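Local structure of phosphotriesterase family protein (Listeria monocytogenes serotype 4b str. H7858, 3PNZ) at residues Y245-E248 with S249-I252; R218-P222 with Y223-Q227. The protein is a lactonase of the amidohydrolase fold with two zinc ions, and probably hydrolyses phosphorylated sugar lactones. All coordinates share one frame; numbering follows the deposited sequence.

Interaction 1 of 2, residues Y245-E248 with S249-I252. With PO4 (phosphate ion), chain L.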
ATOM      1  N   TYR A 245     -16.757   8.027   2.238  1.00 20.18           N
ATOM      2  CA  TYR A 245     -17.017   6.602   2.023  1.00 21.13           C
ATOM      3  C   TYR A 245     -17.804   5.990   3.179  1.00 23.93           C
ATOM      4  O   TYR A 245     -18.717   5.199   2.964  1.00 24.33           O
ATOM      5  CB  TYR A 245     -15.713   5.826   1.800  1.00 19.31           C
ATOM      6  CG  TYR A 245     -14.988   6.197   0.530  1.00 21.86           C
ATOM      7  CD1 TYR A 245     -15.666   6.272  -0.682  1.00 23.90           C
ATOM      8  CD2 TYR A 245     -13.620   6.454   0.538  1.00 22.29           C
ATOM      9  CE1 TYR A 245     -15.007   6.608  -1.849  1.00 25.20           C
ATOM     10  CE2 TYR A 245     -12.948   6.785  -0.627  1.00 25.29           C
ATOM     11  CZ  TYR A 245     -13.655   6.867  -1.818  1.00 26.23           C
ATOM     12  OH  TYR A 245     -12.999   7.199  -2.985  1.00 27.66           O
ATOM     13  N   ALA A 246     -17.459   6.373   4.406  1.00 20.58           N
ATOM     14  CA  ALA A 246     -18.136   5.850   5.591  1.00 20.28           C
ATOM     15  C   ALA A 246     -17.777   6.702   6.793  1.00 18.02           C
ATOM     16  O   ALA A 246     -16.712   7.306   6.816  1.00 18.10           O
ATOM     17  CB  ALA A 246     -17.722   4.400   5.842  1.00 20.85           C
ATOM     18  N   PRO A 247     -18.660   6.750   7.803  1.00 18.01           N
ATOM     19  CA  PRO A 247     -18.284   7.430   9.051  1.00 16.35           C
ATOM     20  C   PRO A 247     -17.221   6.606   9.756  1.00 18.36           C
ATOM     21  O   PRO A 247     -17.148   5.390   9.552  1.00 19.10           O
ATOM     22  CB  PRO A 247     -19.581   7.420   9.863  1.00 20.00           C
ATOM     23  CG  PRO A 247     -20.370   6.270   9.309  1.00 22.84           C
ATOM     24  CD  PRO A 247     -20.030   6.209   7.853  1.00 21.10           C
ATOM     25  N   GLU A 248     -16.405   7.255  10.569  1.00 15.94           N
ATOM     26  CA  GLU A 248     -15.324   6.551  11.241  1.00 18.60           C
ATOM     27  C   GLU A 248     -15.846   5.407  12.098  1.00 18.42           C
ATOM     28  O   GLU A 248     -15.218   4.351  12.186  1.00 18.73           O
ATOM     29  CB  GLU A 248     -14.503   7.514  12.099  1.00 18.81           C
ATOM     30  CG  GLU A 248     -13.115   6.981  12.365  1.00 20.13           C
ATOM     31  CD  GLU A 248     -12.399   6.643  11.073  1.00 21.72           C
ATOM     32  OE1 GLU A 248     -11.988   5.473  10.907  1.00 22.97           O
ATOM     33  OE2 GLU A 248     -12.269   7.546  10.216  1.00 23.24           O
ATOM     34  N   SER A 249     -16.983   5.626  12.751  1.00 18.37           N
ATOM     35  CA  SER A 249     -17.614   4.588  13.552  1.00 18.22           C
ATOM     36  C   SER A 249     -17.818   3.283  12.788  1.00 18.36           C
ATOM     37  O   SER A 249     -17.730   2.201  13.368  1.00 18.88           O
ATOM     38  CB  SER A 249     -18.962   5.080  14.086  1.00 18.64           C
ATOM     39  OG  SER A 249     -19.721   5.668  13.039  1.00 18.45           O
ATOM     40  N   ALA A 250     -18.116   3.380  11.495  1.00 17.95           N
ATOM     41  CA  ALA A 250     -18.360   2.184  10.690  1.00 17.58           C
ATOM     42  C   ALA A 250     -17.070   1.405  10.446  1.00 17.80           C
ATOM     43  O   ALA A 250     -17.058   0.171  10.512  1.00 17.27           O
ATOM     44  CB  ALA A 250     -19.028   2.544   9.367  1.00 17.74           C
ATOM     45  N   ARG A 251     -15.986   2.119  10.160  1.00 16.17           N
ATOM     46  CA  ARG A 251     -14.691   1.452  10.013  1.00 16.39           C
ATOM     47  C   ARG A 251     -14.292   0.791  11.332  1.00 19.27           C
ATOM     48  O   ARG A 251     -13.869  -0.373  11.364  1.00 18.19           O
ATOM     49  CB  ARG A 251     -13.611   2.426   9.525  1.00 18.39           C
ATOM     50  CG  ARG A 251     -13.697   2.749   8.025  1.00 19.63           C
ATOM     51  CD  ARG A 251     -12.638   3.760   7.587  1.00 19.04           C
ATOM     52  NE  ARG A 251     -12.972   5.101   8.065  1.00 21.83           N
ATOM     53  CZ  ARG A 251     -13.742   5.954   7.396  1.00 20.83           C
ATOM     54  NH1 ARG A 251     -14.242   5.618   6.209  1.00 19.80           N
ATOM     55  NH2 ARG A 251     -14.006   7.146   7.913  1.00 21.23           N
ATOM     56  N   ILE A 252     -14.458   1.521  12.427  1.00 17.13           N
ATOM     57  CA  ILE A 252     -14.043   1.013  13.726  1.00 16.90           C
ATOM     58  C   ILE A 252     -14.870  -0.217  14.116  1.00 20.07           C
ATOM     59  O   ILE A 252     -14.332  -1.202  14.638  1.00 18.05           O
ATOM     60  CB  ILE A 252     -14.093   2.126  14.798  1.00 17.45           C
ATOM     61  CG1 ILE A 252     -12.933   3.102  14.571  1.00 17.85           C
ATOM     62  CG2 ILE A 252     -14.062   1.535  16.205  1.00 18.66           C
ATOM     63  CD1 ILE A 252     -12.977   4.350  15.437  1.00 18.40           C
TER
HETATM   64  P   PO4 L 336      -9.684   8.804  -2.717  1.00 29.19           P
HETATM   65  O1  PO4 L 336     -10.433   9.924  -3.389  1.00 28.97           O
HETATM   66  O2  PO4 L 336      -8.236   8.863  -3.155  1.00 31.08           O
HETATM   67  O3  PO4 L 336      -9.732   8.980  -1.217  1.00 26.74           O
HETATM   68  O4  PO4 L 336     -10.266   7.461  -3.107  1.00 29.84           O
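With its CG anti to the backbone N (chi1 -158°) and a bend at chi2, Glu248 turns its carboxylate toward Arg251, one helical turn on, whose chain folds at chi3 (-73°) and comes to it at about a right angle. The guanidinium grips side-on: NE bonds Glu248 OE1 at 3.0 Å and NH2 bonds Glu248 OE2 at 2.9 Å. Both partners lie close to the guanidinium plane, yet both nitrogens reach the carboxylate from above its plane. Glu248 OE2 also accepts from Ala241 N, and Arg251 NH1 gives to Lys242 O, so this buried ion pair ties the helix to the preceding loop. The setting is the N terminus of helix 248-260 in a TIM barrel of the amidohydrolase type. Pro247 suits the N-cap, since its missing N-H would serve no helical bond there; its O accepts from Ala250 N at 3.0 Å, while Ile252 N bonds Glu248 O at 2.9 Å. Arg251 NH2 makes a weak bond to Ala246 O. Pro247 CG rests on Ala250 CB, 4.0 Å away, where a small methyl fits. Two residues before Pro247, Tyr245 OH donates at 2.7 Å to O4 of a phosphate, probably from the crystallisation liquor, which Lys242, Lys244, Arg275 and Tyr278 also bind.

Interaction 2 of 2, residues R218-P222 with Y223-Q227; sequences RNLDP and YYHKQ
Asp221 and Tyr224 meet at the start of helix 222-229, where the aspartate carboxylate receives a backbone N-H that has no helical carbonyl before it. Asp221 CG is anti to its own N (chi1 -179°), which carries OD1 forward to Tyr224 N at 3.2 Å. This N-cap bond is nearly straight, 175° at the hydrogen, although the donor comes in from well above the carboxylate plane. Aspartate suits the place because its short chain can accept here while its own backbone O takes His225 N at 2.8 Å. Pro222 follows as the first helical residue; having no N-H, it brings no donor to be capped, and its O accepts from Lys226 N at 2.9 Å.

The rings of Tyr224 and His225 turn back on the loop. Asn219 crosses the tyrosine side chain at about a right angle, its ND2 meeting the ring obliquely, 3.3 Å from Tyr224 CE2, with the two planes 30° apart. The polar ends of both converge on Gly191 O, which accepts from Asn219 ND2 and Tyr224 OH; Ala194 N is a further partner of that hydroxyl. His225 places one face beneath Asp221 N, and although its NE2 lies 3.0 Å from Asn219 O, the angle is poor and the hydrogen bond goes to Met216 O instead. Asn219 O has a weak bond from Asp221 N, across the inverse gamma turn centred on Leu220. Lys226 reaches out to a salt bridge with Glu261. A carboxylate that caps Tyr224 N at the helix start would be stabilised by the helix dipole, so Asp221 is probably ionised.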
ATOM      1  N   ARG A 218     -13.522  -0.385   2.313  1.00 17.08           N
ATOM      2  CA  ARG A 218     -14.483   0.106   1.317  1.00 18.04           C
ATOM      3  C   ARG A 218     -15.700  -0.810   1.183  1.00 19.41           C
ATOM      4  O   ARG A 218     -16.705  -0.429   0.581  1.00 21.93           O
ATOM      5  CB  ARG A 218     -13.824   0.297  -0.055  1.00 16.64           C
ATOM      6  CG  ARG A 218     -12.790   1.429  -0.122  1.00 20.34           C
ATOM      7  CD  ARG A 218     -13.438   2.826  -0.083  1.00 22.13           C
ATOM      8  NE  ARG A 218     -14.439   2.987  -1.136  1.00 21.66           N
ATOM      9  CZ  ARG A 218     -14.158   3.300  -2.399  1.00 26.34           C
ATOM     10  NH1 ARG A 218     -12.900   3.503  -2.771  1.00 24.57           N
ATOM     11  NH2 ARG A 218     -15.136   3.410  -3.296  1.00 25.18           N
ATOM     12  N   ASN A 219     -15.603  -2.016   1.738  1.00 16.33           N
ATOM     13  CA  ASN A 219     -16.672  -3.009   1.613  1.00 17.71           C
ATOM     14  C   ASN A 219     -16.905  -3.583   3.011  1.00 16.94           C
ATOM     15  O   ASN A 219     -16.354  -4.627   3.373  1.00 17.17           O
ATOM     16  CB  ASN A 219     -16.230  -4.075   0.607  1.00 15.28           C
ATOM     17  CG  ASN A 219     -17.324  -5.042   0.227  1.00 17.04           C
ATOM     18  OD1 ASN A 219     -18.435  -5.006   0.763  1.00 18.50           O
ATOM     19  ND2 ASN A 219     -17.009  -5.927  -0.722  1.00 18.58           N
ATOM     20  N   LEU A 220     -17.698  -2.866   3.808  1.00 16.40           N
ATOM     21  CA  LEU A 220     -17.808  -3.155   5.237  1.00 16.86           C
ATOM     22  C   LEU A 220     -18.848  -4.239   5.477  1.00 17.65           C
ATOM     23  O   LEU A 220     -19.983  -3.967   5.869  1.00 20.09           O
ATOM     24  CB  LEU A 220     -18.144  -1.876   6.018  1.00 17.75           C
ATOM     25  CG  LEU A 220     -17.064  -0.794   5.914  1.00 17.75           C
ATOM     26  CD1 LEU A 220     -17.517   0.536   6.541  1.00 19.43           C
ATOM     27  CD2 LEU A 220     -15.757  -1.286   6.547  1.00 21.00           C
ATOM     28  N   ASP A 221     -18.432  -5.473   5.241  1.00 15.41           N
ATOM     29  CA  ASP A 221     -19.323  -6.618   5.213  1.00 14.19           C
ATOM     30  C   ASP A 221     -18.700  -7.686   6.103  1.00 17.17           C
ATOM     31  O   ASP A 221     -17.685  -8.267   5.734  1.00 17.20           O
ATOM     32  CB  ASP A 221     -19.413  -7.122   3.773  1.00 15.79           C
ATOM     33  CG  ASP A 221     -20.353  -8.313   3.605  1.00 16.63           C
ATOM     34  OD1 ASP A 221     -20.474  -9.135   4.534  1.00 16.39           O
ATOM     35  OD2 ASP A 221     -20.942  -8.441   2.504  1.00 18.06           O
ATOM     36  N   PRO A 222     -19.306  -7.951   7.269  1.00 16.74           N
ATOM     37  CA  PRO A 222     -18.695  -8.885   8.234  1.00 17.08           C
ATOM     38  C   PRO A 222     -18.458 -10.282   7.667  1.00 18.59           C
ATOM     39  O   PRO A 222     -17.412 -10.880   7.924  1.00 18.73           O
ATOM     40  CB  PRO A 222     -19.738  -8.976   9.349  1.00 21.26           C
ATOM     41  CG  PRO A 222     -20.584  -7.766   9.198  1.00 25.08           C
ATOM     42  CD  PRO A 222     -20.593  -7.420   7.749  1.00 18.84           C
ATOM     43  N   TYR A 223     -19.428 -10.805   6.921  1.00 17.20           N
ATOM     44  CA  TYR A 223     -19.334 -12.152   6.373  1.00 17.99           C
ATOM     45  C   TYR A 223     -18.178 -12.249   5.382  1.00 17.54           C
ATOM     46  O   TYR A 223     -17.359 -13.170   5.449  1.00 18.05           O
ATOM     47  CB  TYR A 223     -20.650 -12.530   5.701  1.00 18.88           C
ATOM     48  CG  TYR A 223     -20.729 -13.953   5.211  1.00 19.31           C
ATOM     49  CD1 TYR A 223     -21.402 -14.926   5.946  1.00 23.43           C
ATOM     50  CD2 TYR A 223     -20.148 -14.328   4.007  1.00 19.03           C
ATOM     51  CE1 TYR A 223     -21.487 -16.231   5.494  1.00 21.66           C
ATOM     52  CE2 TYR A 223     -20.235 -15.633   3.545  1.00 19.52           C
ATOM     53  CZ  TYR A 223     -20.905 -16.573   4.289  1.00 23.18           C
ATOM     54  OH  TYR A 223     -20.983 -17.861   3.818  1.00 26.53           O
ATOM     55  N   TYR A 224     -18.121 -11.288   4.466  1.00 15.74           N
ATOM     56  CA  TYR A 224     -17.023 -11.177   3.508  1.00 16.28           C
ATOM     57  C   TYR A 224     -15.683 -10.983   4.214  1.00 17.37           C
ATOM     58  O   TYR A 224     -14.707 -11.662   3.896  1.00 15.23           O
ATOM     59  CB  TYR A 224     -17.317  -9.999   2.575  1.00 15.74           C
ATOM     60  CG  TYR A 224     -16.237  -9.611   1.583  1.00 17.64           C
ATOM     61  CD1 TYR A 224     -15.820 -10.491   0.587  1.00 17.79           C
ATOM     62  CD2 TYR A 224     -15.691  -8.328   1.598  1.00 16.68           C
ATOM     63  CE1 TYR A 224     -14.855 -10.109  -0.358  1.00 21.37           C
ATOM     64  CE2 TYR A 224     -14.739  -7.940   0.664  1.00 17.53           C
ATOM     65  CZ  TYR A 224     -14.331  -8.828  -0.308  1.00 18.07           C
ATOM     66  OH  TYR A 224     -13.400  -8.403  -1.236  1.00 20.62           O
ATOM     67  N   HIS A 225     -15.625 -10.068   5.176  1.00 16.74           N
ATOM     68  CA  HIS A 225     -14.372  -9.848   5.901  1.00 16.53           C
ATOM     69  C   HIS A 225     -13.874 -11.130   6.577  1.00 17.66           C
ATOM     70  O   HIS A 225     -12.683 -11.437   6.530  1.00 16.68           O
ATOM     71  CB  HIS A 225     -14.533  -8.735   6.930  1.00 17.91           C
ATOM     72  CG  HIS A 225     -14.416  -7.365   6.347  1.00 16.68           C
ATOM     73  ND1 HIS A 225     -14.579  -6.224   7.097  1.00 21.48           N
ATOM     74  CD2 HIS A 225     -14.143  -6.954   5.087  1.00 19.25           C
ATOM     75  CE1 HIS A 225     -14.400  -5.165   6.328  1.00 20.73           C
ATOM     76  NE2 HIS A 225     -14.137  -5.582   5.101  1.00 17.60           N
ATOM     77  N   LYS A 226     -14.794 -11.880   7.178  1.00 18.04           N
ATOM     78  CA  LYS A 226     -14.431 -13.144   7.826  1.00 17.81           C
ATOM     79  C   LYS A 226     -13.965 -14.197   6.816  1.00 17.15           C
ATOM     80  O   LYS A 226     -13.028 -14.960   7.088  1.00 18.87           O
ATOM     81  CB  LYS A 226     -15.597 -13.675   8.665  1.00 18.54           C
ATOM     82  CG  LYS A 226     -15.311 -15.020   9.337  1.00 24.90           C
ATOM     83  CD  LYS A 226     -16.263 -15.265  10.510  1.00 27.79           C
ATOM     84  CE  LYS A 226     -15.882 -16.538  11.261  1.00 33.29           C
ATOM     85  NZ  LYS A 226     -16.824 -16.816  12.381  1.00 34.63           N
ATOM     86  N   GLN A 227     -14.609 -14.248   5.647  1.00 18.34           N
ATOM     87  CA  GLN A 227     -14.148 -15.133   4.577  1.00 18.88           C
ATOM     88  C   GLN A 227     -12.704 -14.819   4.204  1.00 19.19           C
ATOM     89  O   GLN A 227     -11.880 -15.718   4.032  1.00 18.07           O
ATOM     90  CB  GLN A 227     -15.010 -14.984   3.323  1.00 19.24           C
ATOM     91  CG  GLN A 227     -16.384 -15.630   3.359  1.00 20.18           C
ATOM     92  CD  GLN A 227     -17.140 -15.331   2.070  1.00 23.86           C
ATOM     93  OE1 GLN A 227     -17.417 -14.170   1.761  1.00 24.15           O
ATOM     94  NE2 GLN A 227     -17.458 -16.371   1.306  1.00 28.51           N
TER

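Following the chain, interaction 2 comes first: strand 211-213 of the barrel leads into the loop that includes 218-221 and enters helix 222-229 at Pro222. Strand 234-237 then leads through a second loop to interaction 1, where residues 245-247 lead into helix 248-260. Each contact is local and closes the turn at its own helix start; the two stand in series, neither nesting nor crossing, with centres 14 Å apart. They nevertheless meet in space. Leu220 CD1 packs 3.8 Å from Ala250 CB and also touches Ala246, while Arg218 makes a cation-pi contact with the Tyr245 ring. Two successive strand-to-helix connections of the barrel are thereby joined side by side.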